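Local coordinates for immunoglobulin-like protein (Pseudomonas aeruginosa, PDB 3N6Y), which is of unknown function but is made with a signal sequence, suggesting a role outside the cytoplasm, and has an immunoglobulin-like, E-set-related beta-sandwich fold, at residues K61-P67 against Q92-A98; L68-Y72 against D101-Y105; V114-L120 against E131-R137. All coordinates share one frame; numbering follows the deposited sequence. Where two conformers were deposited one is given.

Interaction 1 of 3, residues K61-P67 against Q92-A98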
loop_
_atom_site.group_PDB
_atom_site.type_symbol
_atom_site.label_atom_id
_atom_site.label_comp_id
_atom_site.label_asym_id
_atom_site.label_seq_id
_atom_site.Cartn_x
_atom_site.Cartn_y
_atom_site.Cartn_z
ATOM N N LYS A 61 -14.860 1.524 -10.432
ATOM C CA LYS A 61 -14.077 0.338 -10.771
ATOM C C LYS A 61 -14.851 -0.581 -11.743
ATOM O O LYS A 61 -16.009 -0.943 -11.479
ATOM C CB LYS A 61 -13.714 -0.459 -9.514
ATOM C CG LYS A 61 -12.747 0.261 -8.569
ATOM C CD LYS A 61 -12.239 -0.705 -7.467
ATOM C CE LYS A 61 -13.287 -1.023 -6.439
ATOM N NZ LYS A 61 -12.717 -2.060 -5.509
ATOM N N GLN A 62 -14.218 -0.940 -12.859
ATOM C CA GLN A 62 -14.844 -1.770 -13.868
ATOM C C GLN A 62 -13.871 -2.834 -14.342
ATOM O O GLN A 62 -12.683 -2.746 -14.074
ATOM C CB GLN A 62 -15.348 -0.903 -15.040
ATOM C CG GLN A 62 -16.520 -0.044 -14.569
ATOM C CD GLN A 62 -16.888 1.103 -15.489
ATOM O OE1 GLN A 62 -16.012 1.863 -15.953
ATOM N NE2 GLN A 62 -18.207 1.285 -15.697
ATOM N N GLU A 63 -14.398 -3.876 -14.996
ATOM C CA GLU A 63 -13.553 -5.010 -15.388
ATOM C C GLU A 63 -12.489 -4.661 -16.409
ATOM O O GLU A 63 -11.398 -5.230 -16.385
ATOM C CB GLU A 63 -14.404 -6.151 -15.942
ATOM C CG GLU A 63 -15.316 -6.800 -14.967
ATOM C CD GLU A 63 -14.589 -7.534 -13.835
ATOM O OE1 GLU A 63 -13.380 -7.849 -13.946
ATOM O OE2 GLU A 63 -15.255 -7.810 -12.831
ATOM N N GLY A 64 -12.793 -3.755 -17.324
ATOM C CA GLY A 64 -11.854 -3.453 -18.410
ATOM C C GLY A 64 -10.877 -2.338 -18.098
ATOM O O GLY A 64 -10.168 -1.848 -18.984
ATOM N N ASP A 65 -10.842 -1.926 -16.836
ATOM C CA ASP A 65 -10.054 -0.772 -16.425
ATOM C C ASP A 65 -8.585 -1.148 -16.289
ATOM O O ASP A 65 -8.217 -2.319 -16.038
ATOM C CB ASP A 65 -10.529 -0.196 -15.087
ATOM C CG ASP A 65 -11.880 0.501 -15.174
ATOM O OD1 ASP A 65 -12.370 0.732 -16.302
ATOM O OD2 ASP A 65 -12.425 0.835 -14.107
ATOM N N THR A 66 -7.748 -0.159 -16.524
ATOM C CA THR A 66 -6.319 -0.252 -16.218
ATOM C C THR A 66 -6.176 -0.626 -14.727
ATOM O O THR A 66 -6.788 -0.010 -13.863
ATOM C CB THR A 66 -5.625 1.077 -16.504
ATOM O OG1 THR A 66 -5.787 1.423 -17.895
ATOM C CG2 THR A 66 -4.104 1.083 -16.153
ATOM N N PRO A 67 -5.384 -1.660 -14.441
ATOM C CA PRO A 67 -5.141 -2.067 -13.068
ATOM C C PRO A 67 -4.374 -1.025 -12.270
ATOM O O PRO A 67 -3.923 0.022 -12.813
ATOM C CB PRO A 67 -4.313 -3.334 -13.257
ATOM C CG PRO A 67 -3.465 -2.962 -14.382
ATOM C CD PRO A 67 -4.428 -2.306 -15.343
ATOM N N GLN A 92 -2.209 -4.694 -9.416
ATOM C CA GLN A 92 -3.434 -5.221 -8.809
ATOM C C GLN A 92 -4.628 -4.965 -9.723
ATOM O O GLN A 92 -5.017 -3.805 -9.925
ATOM C CB GLN A 92 -3.683 -4.550 -7.443
ATOM C CG GLN A 92 -5.011 -4.939 -6.742
ATOM C CD GLN A 92 -5.302 -4.098 -5.467
ATOM O OE1 GLN A 92 -4.409 -3.870 -4.658
ATOM N NE2 GLN A 92 -6.554 -3.646 -5.299
ATOM N N LYS A 93 -5.231 -6.030 -10.254
ATOM C CA LYS A 93 -6.474 -5.862 -11.043
ATOM C C LYS A 93 -7.586 -5.308 -10.133
ATOM O O LYS A 93 -7.782 -5.766 -9.027
ATOM C CB LYS A 93 -6.916 -7.194 -11.655
ATOM C CG LYS A 93 -8.254 -7.144 -12.425
ATOM C CD LYS A 93 -8.311 -8.244 -13.507
ATOM C CE LYS A 93 -9.709 -8.481 -14.087
ATOM N NZ LYS A 93 -10.423 -7.254 -14.580
ATOM N N LEU A 94 -8.299 -4.300 -10.634
ATOM C CA LEU A 94 -9.437 -3.762 -9.936
ATOM C C LEU A 94 -10.591 -4.766 -9.886
ATOM O O LEU A 94 -10.918 -5.412 -10.856
ATOM C CB LEU A 94 -9.892 -2.478 -10.641
ATOM C CG LEU A 94 -8.917 -1.292 -10.485
ATOM C CD1 LEU A 94 -9.323 -0.227 -11.500
ATOM C CD2 LEU A 94 -8.905 -0.750 -9.054
ATOM N N VAL A 95 -11.201 -4.894 -8.722
ATOM C CA VAL A 95 -12.351 -5.783 -8.523
ATOM C C VAL A 95 -13.546 -4.918 -8.204
ATOM O O VAL A 95 -13.631 -4.378 -7.120
ATOM C CB VAL A 95 -12.077 -6.760 -7.363
ATOM C CG1 VAL A 95 -13.275 -7.551 -7.018
ATOM C CG2 VAL A 95 -10.862 -7.657 -7.717
ATOM N N PRO A 96 -14.490 -4.773 -9.154
ATOM C CA PRO A 96 -15.566 -3.797 -8.974
ATOM C C PRO A 96 -16.321 -3.940 -7.633
ATOM O O PRO A 96 -16.662 -2.951 -6.977
ATOM C CB PRO A 96 -16.484 -4.072 -10.181
ATOM C CG PRO A 96 -15.553 -4.604 -11.245
ATOM C CD PRO A 96 -14.528 -5.407 -10.483
ATOM N N GLY A 97 -16.523 -5.154 -7.180
ATOM C CA GLY A 97 -17.394 -5.364 -6.019
ATOM C C GLY A 97 -16.671 -5.439 -4.713
ATOM O O GLY A 97 -17.293 -5.665 -3.668
ATOM N N ALA A 98 -15.349 -5.249 -4.727
ATOM C CA ALA A 98 -14.605 -5.098 -3.455
ATOM C C ALA A 98 -14.827 -3.732 -2.801
ATOM O O ALA A 98 -14.488 -2.687 -3.388
ATOM C CB ALA A 98 -13.087 -5.385 -3.667
HETATM O O HOH W 1 -10.442 -3.751 -6.091
HETATM O O HOH W 2 -10.634 -4.700 -13.531
HETATM O O HOH W 3 -11.755 -7.929 -11.459
HETATM O O HOH W 4 -8.102 -3.546 -13.490
#

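Interaction 2 of 3, residues L68-Y72 against D101-Y105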
loop_
_atom_site.group_PDB
_atom_site.type_symbol
_atom_site.label_atom_id
_atom_site.label_comp_id
_atom_site.label_asym_id
_atom_site.label_seq_id
_atom_site.Cartn_x
_atom_site.Cartn_y
_atom_site.Cartn_z
ATOM N N LEU A 68 -4.304 -1.262 -10.964
ATOM C CA LEU A 68 -3.525 -0.400 -10.117
ATOM C C LEU A 68 -2.067 -0.818 -10.160
ATOM O O LEU A 68 -1.731 -1.974 -10.290
ATOM C CB LEU A 68 -4.021 -0.428 -8.676
ATOM C CG LEU A 68 -5.466 -0.010 -8.440
ATOM C CD1 LEU A 68 -5.747 -0.080 -6.895
ATOM C CD2 LEU A 68 -5.720 1.399 -9.064
ATOM N N THR A 69 -1.190 0.166 -10.040
ATOM C CA THR A 69 0.232 -0.066 -9.771
ATOM C C THR A 69 0.481 0.439 -8.334
ATOM O O THR A 69 0.310 1.643 -8.021
ATOM C CB THR A 69 1.150 0.673 -10.746
ATOM O OG1 THR A 69 0.898 0.258 -12.100
ATOM C CG2 THR A 69 2.631 0.345 -10.438
ATOM N N LEU A 70 0.883 -0.480 -7.459
ATOM C CA LEU A 70 1.265 -0.129 -6.086
ATOM C C LEU A 70 2.778 0.009 -6.075
ATOM O O LEU A 70 3.502 -0.998 -6.221
ATOM C CB LEU A 70 0.850 -1.182 -5.050
ATOM C CG LEU A 70 -0.610 -1.366 -4.618
ATOM C CD1 LEU A 70 -1.579 -1.448 -5.822
ATOM C CD2 LEU A 70 -0.743 -2.649 -3.818
ATOM N N LEU A 71 3.237 1.230 -5.905
ATOM C CA LEU A 71 4.665 1.560 -5.977
ATOM C C LEU A 71 5.139 1.805 -4.571
ATOM O O LEU A 71 4.775 2.783 -3.952
ATOM C CB LEU A 71 4.904 2.810 -6.811
ATOM C CG LEU A 71 6.382 3.210 -6.876
ATOM C CD1 LEU A 71 7.222 2.074 -7.599
ATOM C CD2 LEU A 71 6.537 4.570 -7.560
ATOM N N TYR A 72 5.934 0.882 -4.034
ATOM C CA TYR A 72 6.527 1.055 -2.729
ATOM C C TYR A 72 7.952 1.543 -2.905
ATOM O O TYR A 72 8.754 0.851 -3.517
ATOM C CB TYR A 72 6.638 -0.297 -2.019
ATOM C CG TYR A 72 5.348 -1.093 -1.809
ATOM C CD1 TYR A 72 4.731 -1.773 -2.840
ATOM C CD2 TYR A 72 4.742 -1.128 -0.556
ATOM C CE1 TYR A 72 3.562 -2.484 -2.638
ATOM C CE2 TYR A 72 3.579 -1.854 -0.348
ATOM C CZ TYR A 72 3.001 -2.509 -1.366
ATOM O OH TYR A 72 1.839 -3.252 -1.131
ATOM N N ASP A 101 -9.995 -1.197 -0.988
ATOM C CA ASP A 101 -8.736 -1.577 -1.600
ATOM C C ASP A 101 -7.624 -1.218 -0.603
ATOM O O ASP A 101 -7.790 -0.323 0.180
ATOM C CB ASP A 101 -8.549 -0.791 -2.900
ATOM C CG ASP A 101 -9.479 -1.261 -4.011
ATOM O OD1 ASP A 101 -10.652 -0.840 -4.024
ATOM O OD2 ASP A 101 -9.016 -2.083 -4.838
ATOM N N VAL A 102 -6.575 -2.011 -0.571
ATOM C CA VAL A 102 -5.498 -1.910 0.403
ATOM C C VAL A 102 -4.168 -1.908 -0.309
ATOM O O VAL A 102 -3.960 -2.601 -1.306
ATOM C CB VAL A 102 -5.531 -3.094 1.362
ATOM C CG1 VAL A 102 -4.296 -3.126 2.301
ATOM C CG2 VAL A 102 -6.826 -3.095 2.185
HETATM N N MSE A 103 -3.277 -1.095 0.205
HETATM C CA MSE A 103 -1.856 -1.134 -0.161
HETATM C C MSE A 103 -1.071 -1.197 1.146
HETATM O O MSE A 103 -0.967 -0.208 1.873
HETATM C CB MSE A 103 -1.414 0.078 -0.982
HETATM C CG MSE A 103 0.044 -0.019 -1.319
HETATM SE SE MSE A 103 0.565 1.532 -2.396
HETATM C CE MSE A 103 2.462 1.037 -2.503
ATOM N N ALA A 104 -0.527 -2.373 1.426
ATOM C CA ALA A 104 0.186 -2.610 2.678
ATOM C C ALA A 104 1.506 -3.332 2.476
ATOM O O ALA A 104 1.705 -4.066 1.455
ATOM C CB ALA A 104 -0.690 -3.349 3.676
ATOM N N TYR A 105 2.355 -3.190 3.483
ATOM C CA TYR A 105 3.642 -3.834 3.557
ATOM C C TYR A 105 3.806 -4.395 4.955
ATOM O O TYR A 105 3.494 -3.678 5.912
ATOM C CB TYR A 105 4.781 -2.865 3.244
ATOM C CG TYR A 105 6.106 -3.550 2.999
ATOM C CD1 TYR A 105 6.978 -3.793 4.043
ATOM C CD2 TYR A 105 6.471 -3.980 1.713
ATOM C CE1 TYR A 105 8.208 -4.438 3.820
ATOM C CE2 TYR A 105 7.718 -4.634 1.470
ATOM C CZ TYR A 105 8.567 -4.830 2.544
ATOM O OH TYR A 105 9.764 -5.442 2.357
#

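Interaction 3 of 3, residues V114-L120 against E131-R137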
loop_
_atom_site.group_PDB
_atom_site.type_symbol
_atom_site.label_atom_id
_atom_site.label_comp_id
_atom_site.label_asym_id
_atom_site.label_seq_id
_atom_site.Cartn_x
_atom_site.Cartn_y
_atom_site.Cartn_z
ATOM N N VAL A 114 13.765 -2.253 7.595
ATOM C CA VAL A 114 14.753 -1.254 7.240
ATOM C C VAL A 114 14.277 0.117 7.677
ATOM O O VAL A 114 13.216 0.618 7.243
ATOM C CB VAL A 114 15.020 -1.244 5.724
ATOM C CG1 VAL A 114 16.074 -0.172 5.362
ATOM C CG2 VAL A 114 15.444 -2.625 5.256
ATOM N N LYS A 115 15.052 0.714 8.579
ATOM C CA LYS A 115 14.706 2.020 9.119
ATOM C C LYS A 115 14.834 3.083 8.047
ATOM O O LYS A 115 15.704 2.997 7.166
ATOM C CB LYS A 115 15.594 2.368 10.337
ATOM C CG LYS A 115 15.340 1.437 11.490
ATOM C CD LYS A 115 16.199 1.745 12.725
ATOM C CE LYS A 115 15.973 0.642 13.770
ATOM N NZ LYS A 115 16.990 0.557 14.863
ATOM N N GLY A 116 13.949 4.070 8.120
ATOM C CA GLY A 116 13.967 5.222 7.225
ATOM C C GLY A 116 12.590 5.489 6.629
ATOM O O GLY A 116 11.568 4.992 7.122
ATOM N N GLU A 117 12.557 6.249 5.546
ATOM C CA GLU A 117 11.288 6.639 4.915
ATOM C C GLU A 117 10.845 5.611 3.862
ATOM O O GLU A 117 11.617 5.262 2.951
ATOM C CB GLU A 117 11.401 8.033 4.274
ATOM C CG GLU A 117 10.188 8.391 3.402
ATOM C CD GLU A 117 10.030 9.876 3.130
ATOM O OE1 GLU A 117 10.821 10.688 3.682
ATOM O OE2 GLU A 117 9.094 10.246 2.387
ATOM N N TRP A 118 9.586 5.153 3.974
ATOM C CA TRP A 118 8.923 4.304 3.025
ATOM C C TRP A 118 7.742 5.129 2.503
ATOM O O TRP A 118 6.917 5.666 3.287
ATOM C CB TRP A 118 8.375 3.068 3.714
ATOM C CG TRP A 118 9.407 2.123 4.220
ATOM C CD1 TRP A 118 10.344 2.343 5.201
ATOM C CD2 TRP A 118 9.546 0.783 3.820
ATOM N NE1 TRP A 118 11.057 1.178 5.404
ATOM C CE2 TRP A 118 10.590 0.213 4.568
ATOM C CE3 TRP A 118 8.889 0.007 2.888
ATOM C CZ2 TRP A 118 10.996 -1.105 4.389
ATOM C CZ3 TRP A 118 9.291 -1.317 2.682
ATOM C CH2 TRP A 118 10.328 -1.852 3.453
ATOM N N ARG A 119 7.718 5.299 1.201
ATOM C CA ARG A 119 6.689 6.065 0.535
ATOM C C ARG A 119 5.872 5.079 -0.295
ATOM O O ARG A 119 6.398 4.445 -1.205
ATOM C CB ARG A 119 7.341 7.193 -0.310
ATOM C CG ARG A 119 6.366 7.980 -1.206
ATOM C CD ARG A 119 7.065 9.097 -1.995
ATOM N NE ARG A 119 6.167 10.121 -2.523
ATOM C CZ ARG A 119 6.558 11.146 -3.291
ATOM N NH1 ARG A 119 7.838 11.294 -3.647
ATOM N NH2 ARG A 119 5.667 12.064 -3.680
ATOM N N LEU A 120 4.580 4.945 0.027
ATOM C CA LEU A 120 3.653 4.017 -0.624
ATOM C C LEU A 120 2.705 4.827 -1.480
ATOM O O LEU A 120 2.086 5.798 -0.999
ATOM C CB LEU A 120 2.851 3.263 0.451
ATOM C CG LEU A 120 3.530 1.981 0.996
ATOM C CD1 LEU A 120 4.946 2.228 1.522
ATOM C CD2 LEU A 120 2.689 1.392 2.101
ATOM N N GLU A 131 -1.299 8.526 -1.635
ATOM C CA GLU A 131 0.081 8.288 -1.175
ATOM C C GLU A 131 0.229 8.578 0.287
ATOM O O GLU A 131 -0.485 9.456 0.822
ATOM C CB GLU A 131 1.094 9.121 -1.988
ATOM C CG GLU A 131 1.222 10.577 -1.634
ATOM C CD GLU A 131 2.390 11.206 -2.382
ATOM O OE1 GLU A 131 3.507 10.621 -2.318
ATOM O OE2 GLU A 131 2.196 12.272 -2.990
ATOM N N LYS A 132 1.172 7.883 0.921
ATOM C CA LYS A 132 1.577 8.189 2.262
ATOM C C LYS A 132 3.022 7.816 2.486
ATOM O O LYS A 132 3.473 6.747 1.997
ATOM C CB LYS A 132 0.719 7.442 3.297
ATOM C CG LYS A 132 0.520 8.235 4.581
ATOM C CD LYS A 132 -0.476 9.419 4.391
ATOM C CE LYS A 132 -0.573 10.249 5.588
ATOM N NZ LYS A 132 -1.319 11.524 5.401
ATOM N N SER A 133 3.692 8.707 3.247
ATOM C CA SER A 133 5.101 8.528 3.656
ATOM C C SER A 133 5.134 8.073 5.103
ATOM O O SER A 133 4.563 8.771 5.968
ATOM C CB SER A 133 5.904 9.819 3.463
ATOM O OG SER A 133 6.068 10.050 2.073
ATOM N N PHE A 134 5.790 6.935 5.361
ATOM C CA PHE A 134 5.978 6.399 6.724
ATOM C C PHE A 134 7.439 6.422 7.165
ATOM O O PHE A 134 8.316 6.137 6.355
ATOM C CB PHE A 134 5.485 4.986 6.814
ATOM C CG PHE A 134 4.060 4.848 6.436
ATOM C CD1 PHE A 134 3.071 4.906 7.385
ATOM C CD2 PHE A 134 3.700 4.586 5.087
ATOM C CE1 PHE A 134 1.755 4.764 7.027
ATOM C CE2 PHE A 134 2.387 4.461 4.728
ATOM C CZ PHE A 134 1.419 4.543 5.693
ATOM N N ASP A 135 7.646 6.721 8.442
ATOM C CA ASP A 135 8.963 6.775 9.083
ATOM C C ASP A 135 9.074 5.527 9.957
ATOM O O ASP A 135 8.352 5.417 10.953
ATOM C CB ASP A 135 9.060 8.053 9.942
ATOM C CG ASP A 135 10.316 8.118 10.763
ATOM O OD1 ASP A 135 11.400 7.868 10.204
ATOM O OD2 ASP A 135 10.220 8.413 11.986
ATOM N N VAL A 136 9.968 4.620 9.563
ATOM C CA VAL A 136 10.165 3.344 10.223
ATOM C C VAL A 136 11.391 3.525 11.117
ATOM O O VAL A 136 12.476 3.867 10.655
ATOM C CB VAL A 136 10.359 2.215 9.213
ATOM C CG1 VAL A 136 10.844 0.908 9.883
ATOM C CG2 VAL A 136 9.062 2.018 8.408
ATOM N N ARG A 137 11.202 3.344 12.411
ATOM C CA ARG A 137 12.334 3.432 13.321
ATOM C C ARG A 137 12.131 2.605 14.558
ATOM O O ARG A 137 11.039 2.091 14.813
ATOM C CB ARG A 137 12.644 4.879 13.689
ATOM C CG ARG A 137 11.679 5.541 14.634
ATOM C CD ARG A 137 12.015 7.036 14.705
ATOM N NE ARG A 137 11.390 7.713 15.837
ATOM C CZ ARG A 137 11.206 9.027 15.904
ATOM N NH1 ARG A 137 11.608 9.800 14.906
ATOM N NH2 ARG A 137 10.629 9.571 16.969
ATOM O OXT ARG A 137 13.101 2.451 15.297
HETATM O O HOH W 5 15.584 3.394 15.858
#

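Interaction 1 of 3, residues K61-P67 against Q92-A98
At one end of the immunoglobulin-like sandwich, the loop between strands 51-59 and 68-74 meets the loop between strands 84-92 and 101-106, and K61 reaches from the first loop into the second. Its chain bends at chi3 (-73°), which carries the ammonium into the type I turn from V95 to A98. There K61 NZ donates to A98 O at 2.8 Å, in the carbonyl plane and on a lone pair, and to V95 O at 3.0 Å, from 35° above that carbonyl's plane. V95 O also takes the turn's own bond from A98 N on the opposite face, so one oxygen serves both the turn and the lysine. Outside the two loops, D101 is a further partner of the same NZ.

The aliphatic part of K61 crosses L94 obliquely, K61 CD lying 3.7 Å from L94 CD2. The other leucine branch, L94 CD1, packs against D65 CB at 3.8 Å. K93 NZ meets E63 OE1 at 3.1 Å, nearly along the C-O axis, as a salt bridge, while P96 CD lies 3.4 Å from E63 OE2. Waters bridge the loops as well; one accepts from L94 N at 3.0 Å and donates to D65 O.

No backbone-to-backbone hydrogen bond joins the two segments; lysine ends, leucine branches and water do so, and the buried ammonium of K61 is probably kept charged by its carboxylate and carbonyl partners.

Interaction 2 of 3, residues L68-Y72 against D101-Y105
M103, a selenomethionine, and Y72 meet between the two sheets of the beta-sandwich, where strands 68-72 and 101-105 face each other. Their axes run roughly parallel and approach to 8.6 Å, too far apart for backbone pairing, so side chains bridge the gap. M103 reaches across fully extended, every torsion anti, and this straight chain delivers its methyl to the tyrosine. M103 CE sits 3.4 Å from the centroid of the Y72 ring and 3° off the ring normal, a CH-pi contact over the middle of one face. The selenium stands farther back above that face, 5.0 Å from the centroid, giving the pair the character of a Met-aromatic contact.

L70 and M103 lie alongside each other, pointing in opposite senses: L70 CG lies 3.6 Å from M103 CG, while L70 CB flanks the selenium. Y105 comes up to Y72 at a slant. The two ring planes are inclined by 58°, and Y105 CB lies 3.9 Å from Y72 CE2. L120 and V122 of strand 116-124, together with Y56 of strand 51-59, also pack against M103.

The tyrosine spans the gap between the sheets and ends in a polar bond: Y72 OH donates to A104 O at 2.7 Å, arriving 47° out of the carbonyl plane.

Interaction 3 of 3, residues V114-L120 against E131-R137
G116 and V136 begin a ladder of backbone hydrogen bonds that continues through W118 with F134 to L120 with K132. These three antiparallel hydrogen-bonded pairs give six N-H...O bonds of 2.7 to 3.0 Å between the backbone N of one residue and the O of its partner. E117 with D135 and R119 with S133 are the intervening non-hydrogen-bonded pairs. The short strand axes run at 159°, 4.6 Å apart at closest approach.

Charged and polar side chains occupy the face carrying E117, R119, S133 and D135. R119 grips E131 side-on, R119 NE at 2.7 Å and NH2 at 2.9 Å from the single oxygen E131 OE1; guanidinium and carboxylate are within 3° of coplanar, which should restrict the rotation of the guanidinium. E131 arrives there from the position between its backbone N and carbonyl carbon (chi1 78°). At the chain terminus, a water donates to R137 OXT and accepts weakly from K115 NZ.

Mostly apolar groups lie on the face of W118, L120, F134 and V136; K132, on the same face, makes a cation-pi contact with Y14. V136 CG2 approaches the indole obliquely, 3.5 Å from W118 CD1. L120 crosses F134 at about a right angle, L120 CD2 lying 4.1 Å from F134 CE2, and F52 meets the F134 ring edge-to-face.

A further bond steadies the indole within its own segment: W118 NE1 donates to V114 O at 2.9 Å, almost straight and in the ring plane.

Such a two-faced antiparallel hairpin, polar on one side and largely apolar on the other, is characteristic of beta-sandwich domains, and here it supplies the last two strands of the immunoglobulin-like fold.

In the fold
Interaction 2 sits near the middle of the chain, its centre about 3 Å from the chain's centre, and touches both of the others. The K61-D101 salt bridge, 2.8 Å from NZ to OD1, joins it to interaction 1, about 14 Å away between centres, and L94 CD2 packs on L68 CG at 3.6 Å, which places the loop contact at one end of the sandwich. Toward interaction 3, also about 14 Å between centres, Y105 CE1 lies 3.4 Å from W118 CH2 and M103 CE 3.7 Å from L120 CB. Interactions 1 and 3 lie on opposite sides of the chain's centre, about 27 Å apart between centres. A tetraethylene glycol, probably from crystallisation, lies about 4 Å from the K61 side chain.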